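Beta-porphyranase B (Bacteroides plebeius, PDB 4AWD) hydrolyses the (1->4) linkages between beta-D-galactopyranose and alpha-L-galactopyranose-6-sulfate in the red-algal polysaccharide porphyran, forming mostly a sulfated disaccharide and leaving non-sulfated agarose stretches uncut. Local coordinates at residues N155-M159 / T171-Q175; T207-Y211 / Y271-F276. One frame throughout, in Å; residues are numbered along the deposited sequence.

Contact 1: residues N155-M159 / T171-Q175; sequences NRPVM and TWSSQ
With CG of N155 set between its own backbone N and carbonyl carbon (chi1 60°), the amide of this side chain reaches across to Q175, whose chain bends back at chi2 (82°) to bring its own amide within range. Three hydrogen bonds join the two residues. The backbone N of N155 donates to Q175 O; the backbone N of Q175 donates to N155 OD1 at 2.9 Å on an almost straight line; and N155 ND2 donates to Q175 OE1 at 3.1 Å, equally straight. The two amide planes stand nearly perpendicular, 87° apart. OE1 lies in the plane of the N155 amide, and ND2 sits above the carbonyl plane of Q175. ND2 also donates to P279 O, so both of its hydrogens can be used inside the protein. Water 1 is held by S174 OG (2.7 Å) and Q175 O, and more weakly by N155 O.

Farther along, V158 and S173 form an antiparallel hydrogen-bonded pair: V158 N donates to S173 O at 2.9 Å, and S173 N returns a longer bond to V158 O. Water 2 links V158 O to S173 OG. M159 and W172 make the next, non-hydrogen-bonded pair, in which CG of M159 comes to 3.2 Å from W172 NE1. The sulfur lies farther off, 5.4 Å from the centroid of the five-membered ring and oblique to it, a Met-aromatic contact.

This is the ladder of a beta hairpin, strands 149-163 and 168-182, in the beta-jelly-roll fold of GH16 enzymes. Beyond the regular pairs the asparagine side chain supplies the acceptor for Q175, which immediately precedes E176, probably the nucleophile.

Contact 2: residues T207-Y211 / Y271-F276; sequences THYWY and YTDTPF
Y211 meets Y271 through an offset stack, the ring centroids 3.9 Å apart and the planes 15° from parallel. Traced outward from its backbone, Y211 first sets CB over the face of the Y271 ring, a CH-pi contact. CG follows, above the centre of that ring. CD2 then comes to 3.3 Å from Y271 CE1, while CD1 lies near Y271 CD1 on the other branch. Farther out, CE2 still meets Y271 CE1 at 3.5 Å, CE1 lies near Y271 CD1 (3.9 Å), and CZ is near the CD1-CE1 bond. The hydroxyl at the tip turns to another partner, hydrogen-bonding E213 of its own strand.

Y209, two residues back along the strand, points its side chain the same way, with CG anti to its backbone N (chi1 -173°). Its ring meets Y271 rim to rim, and CE1 touches Y271 CB at 3.6 Å. Along its other branch, CE2 packs on the methyl CG2 of T272 and CD2 on CB of P275. The OG1 of T272 accepts from T274 N at 3.0 Å, an ST turn within the loop. Beyond it, F276 CZ abuts T207 CB.

Y209 OH weakly bonds S173 of the adjacent strand. With no direct hydrogen bond between the two segments, the fit of loop on strand rests on ring stacking and apolar packing, while both strand phenols bond residues outside the loop.

In the fold
The two contacts come in series along the chain, contact 1 closing before contact 2 opens, and their centres lie about 10 Å apart. Strand 204-213, the next strand in the chain, lies antiparallel beside strand 168-182 in the same sheet, while loop 271-276 packs across strand 204-213 before the chain enters strand 281-285, itself paired with 149-163. At the seam, S174 O probably accepts from W210 N, and Q175 CG packs on P275 O. Strand 168-182 also carries E176 and E181, by similarity nucleophile and proton donor; W210 NE1 hydrogen-bonds E176, linking strand 204-213 to the probable catalytic centre.

Contact 1: residues N155-M159 / T171-Q175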
# COMPACT_ATOMS: atom_id res chain seq x y z
N ASN A 155 -1.88 -0.87 -10.27
CA ASN A 155 -1.62 -1.46 -11.56
C ASN A 155 -0.87 -0.50 -12.48
O ASN A 155 -0.63 0.65 -12.13
CB ASN A 155 -2.90 -2.02 -12.20
CG ASN A 155 -3.97 -0.95 -12.43
OD1 ASN A 155 -3.66 0.23 -12.58
ND2 ASN A 155 -5.22 -1.37 -12.47
N ARG A 156 -0.49 -1.00 -13.65
CA ARG A 156 0.28 -0.22 -14.60
C ARG A 156 -0.62 0.49 -15.61
O ARG A 156 -1.75 0.08 -15.84
CB ARG A 156 1.27 -1.12 -15.30
CG ARG A 156 2.29 -1.67 -14.34
CD ARG A 156 2.84 -2.95 -14.88
NE ARG A 156 3.91 -2.73 -15.85
CZ ARG A 156 4.32 -3.64 -16.73
NH1 ARG A 156 3.73 -4.85 -16.79
NH2 ARG A 156 5.30 -3.34 -17.57
N PRO A 157 -0.12 1.59 -16.19
CA PRO A 157 -0.94 2.41 -17.08
C PRO A 157 -1.32 1.70 -18.38
O PRO A 157 -0.53 0.94 -18.92
CB PRO A 157 -0.06 3.64 -17.36
CG PRO A 157 1.31 3.26 -16.96
CD PRO A 157 1.18 2.22 -15.90
N VAL A 158 -2.53 1.94 -18.84
CA VAL A 158 -3.04 1.36 -20.07
C VAL A 158 -3.35 2.52 -21.02
O VAL A 158 -3.95 3.52 -20.62
CB VAL A 158 -4.31 0.50 -19.79
CG1 VAL A 158 -5.24 0.44 -21.00
CG2 VAL A 158 -3.92 -0.90 -19.35
N MET A 159 -2.90 2.38 -22.27
CA MET A 159 -3.07 3.43 -23.27
C MET A 159 -4.44 3.33 -23.95
O MET A 159 -4.91 2.23 -24.28
CB MET A 159 -1.94 3.38 -24.30
CG MET A 159 -1.74 4.67 -25.10
SD MET A 159 -2.78 4.81 -26.57
CE MET A 159 -2.04 3.60 -27.67
N THR A 171 -3.78 8.78 -24.56
CA THR A 171 -4.01 8.96 -23.13
C THR A 171 -3.66 7.70 -22.35
O THR A 171 -3.64 6.59 -22.89
CB THR A 171 -5.47 9.37 -22.83
OG1 THR A 171 -6.32 8.21 -22.89
CG2 THR A 171 -5.96 10.41 -23.81
N TRP A 172 -3.36 7.87 -21.06
CA TRP A 172 -3.07 6.75 -20.18
C TRP A 172 -3.82 6.88 -18.87
O TRP A 172 -3.97 7.98 -18.35
CB TRP A 172 -1.57 6.65 -19.91
CG TRP A 172 -0.76 6.45 -21.14
CD1 TRP A 172 -0.39 5.25 -21.72
CD2 TRP A 172 -0.19 7.47 -21.95
NE1 TRP A 172 0.36 5.48 -22.84
CE2 TRP A 172 0.50 6.84 -23.01
CE3 TRP A 172 -0.20 8.88 -21.89
CZ2 TRP A 172 1.17 7.56 -24.00
CZ3 TRP A 172 0.47 9.59 -22.88
CH2 TRP A 172 1.15 8.93 -23.92
N SER A 173 -4.27 5.74 -18.36
CA SER A 173 -4.86 5.65 -17.04
C SER A 173 -4.36 4.42 -16.27
O SER A 173 -3.97 3.42 -16.86
CB SER A 173 -6.39 5.64 -17.13
OG SER A 173 -6.86 4.45 -17.74
N SER A 174 -4.36 4.55 -14.95
CA SER A 174 -4.11 3.43 -14.04
C SER A 174 -4.83 3.71 -12.73
O SER A 174 -5.41 4.78 -12.55
CB SER A 174 -2.62 3.22 -13.81
OG SER A 174 -2.04 4.30 -13.11
N GLN A 175 -4.83 2.73 -11.83
CA GLN A 175 -5.50 2.89 -10.54
C GLN A 175 -4.59 2.44 -9.40
O GLN A 175 -3.63 1.71 -9.61
CB GLN A 175 -6.84 2.15 -10.50
CG GLN A 175 -7.85 2.59 -11.55
CD GLN A 175 -7.61 1.95 -12.91
OE1 GLN A 175 -7.39 0.74 -13.02
NE2 GLN A 175 -7.64 2.76 -13.96
O HOH W 1 -1.26 3.58 -10.62
O HOH W 2 -6.47 4.48 -20.35

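Contact 2: residues T207-Y211 / Y271-F276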
# COMPACT_ATOMS: atom_id res chain seq x y z
N THR A 207 -7.93 6.33 -2.77
CA THR A 207 -8.03 5.79 -4.11
C THR A 207 -7.51 6.83 -5.10
O THR A 207 -7.71 8.03 -4.91
CB THR A 207 -9.49 5.53 -4.51
OG1 THR A 207 -10.19 6.78 -4.62
CG2 THR A 207 -10.19 4.60 -3.49
N HIS A 208 -6.86 6.35 -6.16
CA HIS A 208 -6.40 7.23 -7.22
C HIS A 208 -6.81 6.65 -8.56
O HIS A 208 -6.53 5.48 -8.84
CB HIS A 208 -4.88 7.38 -7.17
CG HIS A 208 -4.35 7.75 -5.82
ND1 HIS A 208 -4.06 9.05 -5.46
CD2 HIS A 208 -4.04 7.00 -4.74
CE1 HIS A 208 -3.61 9.09 -4.22
NE2 HIS A 208 -3.59 7.85 -3.76
N TYR A 209 -7.47 7.47 -9.38
CA TYR A 209 -7.56 7.18 -10.80
C TYR A 209 -6.56 8.10 -11.48
O TYR A 209 -6.77 9.32 -11.52
CB TYR A 209 -8.99 7.41 -11.32
CG TYR A 209 -9.18 6.96 -12.76
CD1 TYR A 209 -8.92 7.81 -13.81
CD2 TYR A 209 -9.61 5.67 -13.05
CE1 TYR A 209 -9.09 7.41 -15.14
CE2 TYR A 209 -9.78 5.25 -14.38
CZ TYR A 209 -9.52 6.14 -15.41
OH TYR A 209 -9.68 5.76 -16.72
N TRP A 210 -5.48 7.53 -12.01
CA TRP A 210 -4.45 8.35 -12.65
C TRP A 210 -4.80 8.59 -14.11
O TRP A 210 -5.09 7.64 -14.84
CB TRP A 210 -3.07 7.67 -12.56
CG TRP A 210 -2.55 7.64 -11.18
CD1 TRP A 210 -2.64 6.60 -10.30
CD2 TRP A 210 -1.86 8.69 -10.49
NE1 TRP A 210 -2.05 6.94 -9.10
CE2 TRP A 210 -1.57 8.22 -9.19
CE3 TRP A 210 -1.46 9.98 -10.85
CZ2 TRP A 210 -0.88 8.99 -8.25
CZ3 TRP A 210 -0.78 10.76 -9.91
CH2 TRP A 210 -0.50 10.25 -8.62
N TYR A 211 -4.78 9.84 -14.53
CA TYR A 211 -5.11 10.18 -15.91
C TYR A 211 -4.12 11.16 -16.52
O TYR A 211 -3.71 12.12 -15.87
CB TYR A 211 -6.52 10.73 -16.04
CG TYR A 211 -6.92 11.05 -17.47
CD1 TYR A 211 -7.38 10.04 -18.32
CD2 TYR A 211 -6.85 12.35 -17.96
CE1 TYR A 211 -7.76 10.31 -19.63
CE2 TYR A 211 -7.23 12.64 -19.28
CZ TYR A 211 -7.69 11.62 -20.10
OH TYR A 211 -8.07 11.89 -21.40
N TYR A 271 -13.51 10.06 -15.46
CA TYR A 271 -13.06 9.59 -16.76
C TYR A 271 -13.69 8.29 -17.24
O TYR A 271 -13.59 7.95 -18.41
CB TYR A 271 -11.53 9.50 -16.80
CG TYR A 271 -10.83 10.83 -16.54
CD1 TYR A 271 -10.69 11.78 -17.54
CD2 TYR A 271 -10.30 11.12 -15.28
CE1 TYR A 271 -10.06 13.00 -17.30
CE2 TYR A 271 -9.65 12.33 -15.04
CZ TYR A 271 -9.53 13.26 -16.05
OH TYR A 271 -8.88 14.45 -15.82
N THR A 272 -14.35 7.57 -16.33
CA THR A 272 -15.07 6.34 -16.64
C THR A 272 -16.09 6.02 -15.55
O THR A 272 -15.86 6.31 -14.38
CB THR A 272 -14.13 5.12 -16.79
OG1 THR A 272 -14.88 3.91 -16.73
CG2 THR A 272 -13.04 5.12 -15.70
N ASP A 273 -17.21 5.43 -15.95
CA ASP A 273 -18.27 5.02 -15.03
C ASP A 273 -17.82 3.89 -14.12
O ASP A 273 -18.41 3.68 -13.05
CB ASP A 273 -19.52 4.59 -15.81
CG ASP A 273 -20.22 5.76 -16.54
OD1 ASP A 273 -20.32 6.87 -15.97
OD2 ASP A 273 -20.67 5.55 -17.70
N THR A 274 -16.79 3.16 -14.55
CA THR A 274 -16.30 1.99 -13.85
C THR A 274 -14.79 2.08 -13.57
O THR A 274 -14.01 1.26 -14.08
CB THR A 274 -16.60 0.71 -14.66
OG1 THR A 274 -16.04 0.83 -15.97
CG2 THR A 274 -18.11 0.45 -14.77
N PRO A 275 -14.36 3.08 -12.75
CA PRO A 275 -12.93 3.39 -12.63
C PRO A 275 -12.04 2.27 -12.09
O PRO A 275 -10.86 2.19 -12.46
CB PRO A 275 -12.90 4.60 -11.69
CG PRO A 275 -14.17 4.52 -10.93
CD PRO A 275 -15.18 3.95 -11.88
N PHE A 276 -12.58 1.41 -11.23
CA PHE A 276 -11.79 0.30 -10.67
C PHE A 276 -12.11 -1.07 -11.27
O PHE A 276 -12.10 -2.08 -10.56
CB PHE A 276 -11.84 0.29 -9.13
CG PHE A 276 -10.85 1.23 -8.48
CD1 PHE A 276 -10.53 2.45 -9.08
CD2 PHE A 276 -10.26 0.91 -7.27
CE1 PHE A 276 -9.62 3.31 -8.48
CE2 PHE A 276 -9.35 1.77 -6.67
CZ PHE A 276 -9.03 2.98 -7.28